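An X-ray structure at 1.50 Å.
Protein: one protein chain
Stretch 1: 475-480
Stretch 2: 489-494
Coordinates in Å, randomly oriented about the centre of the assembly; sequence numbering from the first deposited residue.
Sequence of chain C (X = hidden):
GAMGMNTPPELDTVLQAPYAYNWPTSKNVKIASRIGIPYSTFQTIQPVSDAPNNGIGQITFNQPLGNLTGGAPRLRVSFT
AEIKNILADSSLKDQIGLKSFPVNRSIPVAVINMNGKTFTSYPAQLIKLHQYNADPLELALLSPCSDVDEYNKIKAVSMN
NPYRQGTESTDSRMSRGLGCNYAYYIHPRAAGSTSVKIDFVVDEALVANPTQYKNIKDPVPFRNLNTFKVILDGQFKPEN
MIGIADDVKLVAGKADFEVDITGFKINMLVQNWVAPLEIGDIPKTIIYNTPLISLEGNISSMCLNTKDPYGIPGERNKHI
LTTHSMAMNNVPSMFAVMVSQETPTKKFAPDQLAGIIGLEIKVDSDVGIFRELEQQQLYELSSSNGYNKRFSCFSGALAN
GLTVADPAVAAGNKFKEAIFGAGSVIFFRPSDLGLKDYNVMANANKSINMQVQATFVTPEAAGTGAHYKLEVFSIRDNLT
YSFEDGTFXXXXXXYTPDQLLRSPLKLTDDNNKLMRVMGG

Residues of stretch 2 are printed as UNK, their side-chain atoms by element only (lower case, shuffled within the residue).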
# COMPACT_ATOMS: atom_id res chain seq x y z
N ILE C 475 -23.48 -2.51 -16.40
CA ILE C 475 -23.57 -2.20 -15.00
C ILE C 475 -24.47 -0.99 -14.93
O ILE C 475 -24.10 0.09 -15.40
CB ILE C 475 -22.20 -1.92 -14.35
CG1 ILE C 475 -21.30 -3.16 -14.53
CG2 ILE C 475 -22.39 -1.60 -12.87
CD1 ILE C 475 -20.16 -2.99 -15.49
N ARG C 476 -25.67 -1.15 -14.37
CA ARG C 476 -26.64 -0.06 -14.30
C ARG C 476 -26.82 0.46 -12.88
O ARG C 476 -26.85 -0.31 -11.92
CB ARG C 476 -28.01 -0.52 -14.80
CG ARG C 476 -28.11 -0.67 -16.30
CD ARG C 476 -29.54 -1.02 -16.65
NE ARG C 476 -29.81 -0.84 -18.06
CZ ARG C 476 -29.70 -1.79 -18.99
NH1 ARG C 476 -29.99 -1.49 -20.25
NH2 ARG C 476 -29.31 -3.01 -18.68
N ASP C 477 -26.99 1.77 -12.78
CA ASP C 477 -27.31 2.41 -11.50
C ASP C 477 -28.76 2.01 -11.15
O ASP C 477 -29.67 2.11 -11.98
CB ASP C 477 -27.16 3.92 -11.61
CG ASP C 477 -25.71 4.36 -11.92
OD1 ASP C 477 -24.76 3.59 -11.70
OD2 ASP C 477 -25.53 5.49 -12.34
N ASN C 478 -28.94 1.55 -9.93
CA ASN C 478 -30.17 0.90 -9.51
C ASN C 478 -30.27 1.06 -8.01
O ASN C 478 -29.30 0.83 -7.28
CB ASN C 478 -30.11 -0.56 -9.90
CG ASN C 478 -31.38 -1.30 -9.61
OD1 ASN C 478 -32.43 -0.94 -10.12
ND2 ASN C 478 -31.28 -2.36 -8.82
N LEU C 479 -31.45 1.47 -7.54
CA LEU C 479 -31.65 1.72 -6.12
C LEU C 479 -32.73 0.83 -5.56
O LEU C 479 -33.69 0.52 -6.25
CB LEU C 479 -32.06 3.15 -5.87
CG LEU C 479 -31.11 4.26 -6.27
CD1 LEU C 479 -31.64 5.62 -5.80
CD2 LEU C 479 -29.68 4.05 -5.84
N THR C 480 -32.53 0.42 -4.31
CA THR C 480 -33.54 -0.30 -3.54
C THR C 480 -34.10 0.67 -2.49
O THR C 480 -33.37 1.43 -1.83
CB THR C 480 -32.91 -1.55 -2.91
OG1 THR C 480 -32.55 -2.44 -3.97
CG2 THR C 480 -33.90 -2.26 -1.97
N UNK C 489 -38.90 -2.07 -2.74
CA UNK C 489 -38.99 -1.91 -4.20
C UNK C 489 -37.57 -1.68 -4.69
O UNK C 489 -36.71 -1.25 -3.93
c UNK C 489 -41.33 -0.83 -4.26
c UNK C 489 -39.85 -0.71 -4.61
c UNK C 489 -42.20 0.54 -6.57
s UNK C 489 -42.22 0.65 -4.78
N UNK C 490 -37.32 -1.99 -5.95
CA UNK C 490 -36.10 -1.50 -6.58
C UNK C 490 -36.40 -0.97 -7.96
O UNK C 490 -37.39 -1.37 -8.58
o UNK C 490 -36.30 -4.04 -7.80
c UNK C 490 -35.16 -3.71 -7.44
o UNK C 490 -34.11 -4.29 -7.82
c UNK C 490 -34.96 -2.54 -6.53
N UNK C 491 -35.62 -0.01 -8.42
CA UNK C 491 -35.84 0.59 -9.74
C UNK C 491 -34.56 1.24 -10.23
O UNK C 491 -33.80 1.81 -9.45
c UNK C 491 -38.32 1.19 -9.72
c UNK C 491 -36.90 1.70 -9.68
o UNK C 491 -38.69 0.52 -10.69
o UNK C 491 -39.04 1.47 -8.74
N UNK C 492 -34.40 1.21 -11.54
CA UNK C 492 -33.35 1.95 -12.20
C UNK C 492 -33.55 3.45 -11.99
O UNK C 492 -34.68 3.92 -11.85
c UNK C 492 -33.19 0.11 -15.64
c UNK C 492 -33.12 0.21 -14.12
c UNK C 492 -33.36 1.65 -13.70
c UNK C 492 -31.78 -0.34 -13.60
N UNK C 493 -32.45 4.19 -11.95
CA UNK C 493 -32.47 5.63 -11.80
C UNK C 493 -32.42 6.20 -13.21
O UNK C 493 -31.34 6.30 -13.80
c UNK C 493 -31.36 5.62 -9.54
c UNK C 493 -31.26 6.12 -10.96
o UNK C 493 -30.03 5.63 -11.53
N UNK C 494 -33.58 6.50 -13.77
CA UNK C 494 -33.70 6.97 -15.16
C UNK C 494 -34.31 8.36 -15.26
O UNK C 494 -35.25 8.69 -14.51
c UNK C 494 -35.00 3.69 -16.84
c UNK C 494 -32.63 4.52 -16.70
c UNK C 494 -34.01 4.56 -16.07
c UNK C 494 -34.54 5.98 -15.98

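Position 489 carries four side-chain atoms in an unbranched chain: two carbons, a sulfur and a terminal carbon. A thioether of this length is methionine, M489. Its CA-to-CB bond points sideways and the end of the side chain leads away; its nearest side-chain atom, M489 CB, stays 6.3 Å from T480 C, so the residue meets its neighbour through the backbone: its carbonyl O lies 3.3 Å from the CA of T480, in a CA-H...O contact.

Position 490 has two side-chain carbons, the second bearing two oxygens. The pattern is a short carboxylate, and asparagine would also fit the shape, but both terminal atoms are oxygen; the residue is aspartate, D490. It pairs with T480 without backbone hydrogen bonds, their CA atoms 4.2 Å apart, and the two side chains lie on the same face of the sheet. Its CB packs 3.5 Å from T480 OG1, while OD2 comes to 3.6 Å from N478 ND2, an approach that is not a hydrogen bond. Its CA sits 3.2 Å from L479 O in a second CA-H...O contact.

At position 491 the same set recurs, two carbons with two oxygens on the second, and the residue is again aspartate, D491. Here the side chain turns to the other face, the one bearing L479, and its closest approach is D491 CB to L479 O, 4.8 Å. The backbone does the work instead: L479 N donates to D491 O at 3.0 Å, almost linearly, and D491 N donates to L479 O, also at 3.0 Å.

Position 492 shows four carbons forked at the second, with no heteroatom. A fork at the second carbon rather than the first excludes isoleucine and gives leucine, L492. It pairs with N478, CA to CA 4.3 Å, again without backbone hydrogen bonds. Although N478 OD1 lies 3.2 Å from L492 N, the angle is too poor for a hydrogen bond. The side chain reaches back along stretch 1, placing CD2 3.6 Å from D477 O and 3.8 Å from R476 CD, with CD1 lying oblique to the guanidinium of R476.

Position 493 has one carbon carrying an oxygen and a second carbon, the branched hydroxyl side chain of threonine, T493. Its CA-to-CB bond points toward stretch 1. OG1 lies 3.3 Å from D477 CB, and CG2 packs 3.6 Å from L479 CG. A weak hydrogen bond runs from T493 N to D477 O, at 3.5 Å.

Position 494 again has four carbons forked at the second, hence leucine, L494. It makes no contact with stretch 1; its closest side-chain approach is L494 CD2 to D477 O, 6.1 Å.

The contact is an antiparallel strand pairing, centred on the reciprocal hydrogen bonds of L479 and D491. N478, T480, D490 and L492 share one face, where polar and aliphatic groups mix, while L479 and D491 occupy the other. Past the strand, T493 continues the association through its weak backbone bond and its packing against L479.

Stretch 2 489-494: MDDLTL
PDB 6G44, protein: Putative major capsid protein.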